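Long-range contact in septation protein imp2 (Schizosaccharomyces pombe, PDB 5C1F), which binds phospholipids, probably anchors cytoskeletal proteins to the membrane, is required for normal septation and takes part in disassembly of the medial ring in fission yeast: residues N34-A45 with V100-A108. Residues are numbered along the deposited sequence; the frame is centred on the assembly and turned at random.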
# COMPACT_ATOMS: atom_id res chain seq x y z
N ASN A 34 4.68 25.20 -5.32
CA ASN A 34 5.14 24.09 -6.14
C ASN A 34 5.98 23.10 -5.34
O ASN A 34 5.86 21.89 -5.51
CB ASN A 34 5.94 24.62 -7.33
CG ASN A 34 6.27 23.54 -8.33
OD1 ASN A 34 5.41 23.11 -9.10
ND2 ASN A 34 7.52 23.10 -8.34
N GLU A 35 6.82 23.62 -4.45
CA GLU A 35 7.71 22.77 -3.66
C GLU A 35 6.95 22.02 -2.57
O GLU A 35 7.31 20.89 -2.23
CB GLU A 35 8.83 23.62 -3.05
CG GLU A 35 9.73 22.89 -2.05
CD GLU A 35 10.48 21.72 -2.67
OE1 GLU A 35 10.66 21.70 -3.90
OE2 GLU A 35 10.88 20.81 -1.91
N GLU A 36 5.91 22.64 -2.03
CA GLU A 36 5.07 21.98 -1.03
C GLU A 36 4.42 20.73 -1.59
O GLU A 36 4.44 19.67 -0.96
CB GLU A 36 3.99 22.93 -0.52
CG GLU A 36 4.49 24.00 0.42
CD GLU A 36 3.36 24.85 0.97
OE1 GLU A 36 2.32 24.96 0.30
OE2 GLU A 36 3.52 25.40 2.08
N LEU A 37 3.83 20.86 -2.77
CA LEU A 37 3.16 19.74 -3.42
C LEU A 37 4.15 18.67 -3.86
O LEU A 37 3.86 17.48 -3.78
CB LEU A 37 2.32 20.24 -4.60
CG LEU A 37 1.04 20.96 -4.18
CD1 LEU A 37 0.43 21.72 -5.35
CD2 LEU A 37 0.03 19.97 -3.61
N ARG A 38 5.32 19.10 -4.33
CA ARG A 38 6.37 18.16 -4.71
C ARG A 38 6.75 17.30 -3.52
O ARG A 38 6.85 16.08 -3.63
CB ARG A 38 7.60 18.88 -5.24
CG ARG A 38 8.64 17.94 -5.84
CD ARG A 38 10.06 18.46 -5.66
NE ARG A 38 10.37 18.71 -4.26
CZ ARG A 38 10.71 17.76 -3.39
NH1 ARG A 38 10.78 16.50 -3.77
NH2 ARG A 38 10.98 18.09 -2.13
N SER A 39 6.95 17.95 -2.38
CA SER A 39 7.32 17.27 -1.14
C SER A 39 6.23 16.31 -0.68
O SER A 39 6.51 15.21 -0.21
CB SER A 39 7.61 18.29 -0.04
OG SER A 39 7.90 17.65 1.18
N PHE A 40 4.98 16.73 -0.83
CA PHE A 40 3.83 15.91 -0.46
C PHE A 40 3.80 14.62 -1.29
O PHE A 40 3.71 13.52 -0.75
CB PHE A 40 2.53 16.69 -0.64
CG PHE A 40 1.29 15.90 -0.33
CD1 PHE A 40 0.81 15.82 0.97
CD2 PHE A 40 0.60 15.24 -1.33
CE1 PHE A 40 -0.33 15.10 1.27
CE2 PHE A 40 -0.55 14.52 -1.04
CZ PHE A 40 -1.01 14.44 0.26
N TYR A 41 3.88 14.77 -2.61
CA TYR A 41 3.79 13.62 -3.50
C TYR A 41 5.07 12.80 -3.51
O TYR A 41 5.05 11.62 -3.87
CB TYR A 41 3.42 14.07 -4.92
CG TYR A 41 1.98 14.48 -5.03
CD1 TYR A 41 0.96 13.55 -4.86
CD2 TYR A 41 1.62 15.79 -5.31
CE1 TYR A 41 -0.37 13.91 -4.96
CE2 TYR A 41 0.29 16.16 -5.41
CZ TYR A 41 -0.70 15.22 -5.24
OH TYR A 41 -2.02 15.59 -5.34
N HIS A 42 6.18 13.42 -3.12
CA HIS A 42 7.42 12.69 -2.93
C HIS A 42 7.24 11.62 -1.86
O HIS A 42 7.62 10.46 -2.05
CB HIS A 42 8.56 13.63 -2.54
CG HIS A 42 9.81 12.93 -2.12
ND1 HIS A 42 10.70 12.39 -3.02
CD2 HIS A 42 10.33 12.68 -0.89
CE1 HIS A 42 11.71 11.84 -2.37
NE2 HIS A 42 11.51 12.00 -1.08
N GLU A 43 6.65 12.02 -0.74
CA GLU A 43 6.39 11.11 0.36
C GLU A 43 5.37 10.04 -0.04
O GLU A 43 5.55 8.85 0.25
CB GLU A 43 5.90 11.88 1.59
CG GLU A 43 5.45 11.02 2.76
CD GLU A 43 6.59 10.34 3.48
OE1 GLU A 43 7.76 10.56 3.11
OE2 GLU A 43 6.32 9.58 4.44
N ARG A 44 4.30 10.47 -0.71
CA ARG A 44 3.24 9.58 -1.17
C ARG A 44 3.79 8.47 -2.08
O ARG A 44 3.32 7.34 -2.05
CB ARG A 44 2.16 10.37 -1.91
CG ARG A 44 0.97 9.55 -2.35
CD ARG A 44 0.32 8.82 -1.18
NE ARG A 44 -0.76 7.95 -1.63
CZ ARG A 44 -0.59 6.69 -2.02
NH1 ARG A 44 0.62 6.15 -2.00
NH2 ARG A 44 -1.63 5.97 -2.41
N ALA A 45 4.80 8.82 -2.88
CA ALA A 45 5.42 7.86 -3.78
C ALA A 45 6.28 6.86 -3.02
O ALA A 45 6.27 5.66 -3.32
CB ALA A 45 6.25 8.59 -4.83
N VAL A 100 4.14 12.31 -11.44
CA VAL A 100 3.54 13.23 -10.48
C VAL A 100 4.60 14.07 -9.77
O VAL A 100 4.72 15.26 -10.03
CB VAL A 100 2.68 12.47 -9.45
CG1 VAL A 100 1.95 13.45 -8.54
CG2 VAL A 100 1.67 11.59 -10.16
N GLU A 101 5.39 13.44 -8.90
CA GLU A 101 6.45 14.15 -8.18
C GLU A 101 7.40 14.91 -9.10
O GLU A 101 7.60 16.12 -8.93
CB GLU A 101 7.26 13.17 -7.33
CG GLU A 101 8.53 13.78 -6.74
CD GLU A 101 9.42 12.75 -6.07
OE1 GLU A 101 9.03 11.57 -6.01
OE2 GLU A 101 10.52 13.12 -5.61
N ASN A 102 7.98 14.22 -10.06
CA ASN A 102 8.96 14.83 -10.96
C ASN A 102 8.36 15.89 -11.87
O ASN A 102 9.08 16.71 -12.44
CB ASN A 102 9.66 13.77 -11.80
CG ASN A 102 10.62 12.91 -10.98
OD1 ASN A 102 11.03 13.30 -9.89
ND2 ASN A 102 10.97 11.75 -11.51
N ALA A 103 7.04 15.88 -12.01
CA ALA A 103 6.35 16.89 -12.81
C ALA A 103 6.51 18.26 -12.15
O ALA A 103 6.69 19.26 -12.83
CB ALA A 103 4.88 16.54 -12.98
N PHE A 104 6.45 18.28 -10.82
CA PHE A 104 6.69 19.50 -10.06
C PHE A 104 8.14 19.93 -10.19
O PHE A 104 8.44 21.12 -10.25
CB PHE A 104 6.34 19.32 -8.58
CG PHE A 104 4.89 19.00 -8.34
CD1 PHE A 104 3.94 20.01 -8.32
CD2 PHE A 104 4.48 17.69 -8.14
CE1 PHE A 104 2.61 19.72 -8.09
CE2 PHE A 104 3.15 17.40 -7.92
CZ PHE A 104 2.22 18.41 -7.89
N THR A 105 9.04 18.95 -10.23
CA THR A 105 10.47 19.21 -10.36
C THR A 105 10.78 19.85 -11.71
O THR A 105 11.53 20.82 -11.78
CB THR A 105 11.30 17.92 -10.20
OG1 THR A 105 11.07 17.36 -8.91
CG2 THR A 105 12.78 18.22 -10.37
N ARG A 106 10.19 19.30 -12.76
CA ARG A 106 10.37 19.81 -14.11
C ARG A 106 9.73 21.19 -14.26
O ARG A 106 10.20 22.02 -15.04
CB ARG A 106 9.80 18.84 -15.15
CG ARG A 106 10.53 17.50 -15.21
CD ARG A 106 10.03 16.60 -16.34
NE ARG A 106 8.63 16.20 -16.17
CZ ARG A 106 8.23 15.04 -15.64
NH1 ARG A 106 6.93 14.78 -15.54
NH2 ARG A 106 9.12 14.15 -15.23
N TYR A 107 8.67 21.44 -13.50
CA TYR A 107 8.01 22.74 -13.50
C TYR A 107 8.90 23.80 -12.85
O TYR A 107 9.03 24.91 -13.36
CB TYR A 107 6.66 22.68 -12.78
CG TYR A 107 5.93 24.00 -12.82
CD1 TYR A 107 5.08 24.31 -13.87
CD2 TYR A 107 6.10 24.94 -11.81
CE1 TYR A 107 4.42 25.52 -13.92
CE2 TYR A 107 5.45 26.16 -11.85
CZ TYR A 107 4.60 26.44 -12.91
OH TYR A 107 3.94 27.65 -12.96
N ALA A 108 9.51 23.44 -11.72
CA ALA A 108 10.39 24.36 -11.01
C ALA A 108 11.61 24.72 -11.85
O ALA A 108 12.15 25.82 -11.73
CB ALA A 108 10.82 23.77 -9.68
O HOH W 1 10.00 9.62 -4.21
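In the antiparallel helical bundle of the F-BAR domain, F104 of helix 69-155 packs as a knob among N34, L37, R38 and Y41 of helix 18-59; the axes of the two segments, nearly antiparallel, come within 8.5 Å. One face of its ring lies against the backbone at L37 and R38, and its CE1 touches CB of L37 at 3.5 Å. The Y41 and F104 rings meet rim to rim with nearly parallel planes, CD2 of Y41 lying 3.4 Å from CE2 of F104. CG1 of V100 makes a CH-pi contact over one face of Y41, while F40 packs on the opposite face.

Polar bonds flank this apolar centre. A chi1 of -172° swings the N34 amide beside its own carbonyl carbon, and ND2 meets F104 O at 2.9 Å in an almost straight bond from above the carbonyl plane; A108 N, the routine helical donor, reaches the same oxygen from the opposite face, so two N-H groups grip it. At the other end, the extended E101 chain puts OE2 2.7 Å from H42 ND1; the N-H lies near the imidazole plane but comes down on OE2 from above the carboxylate plane. R38 grips E35 side-on through NE and NH2, and its NH1 lies 3.9 Å from E101 OE2, a long salt bridge, so the arginine joins both carboxylates in one network.

Helix 162-252 packs against the aromatic side, with L222 on F104, F229 meeting Y41 and F221 stacked on Y107, while M78 of the second subunit also packs on Y41.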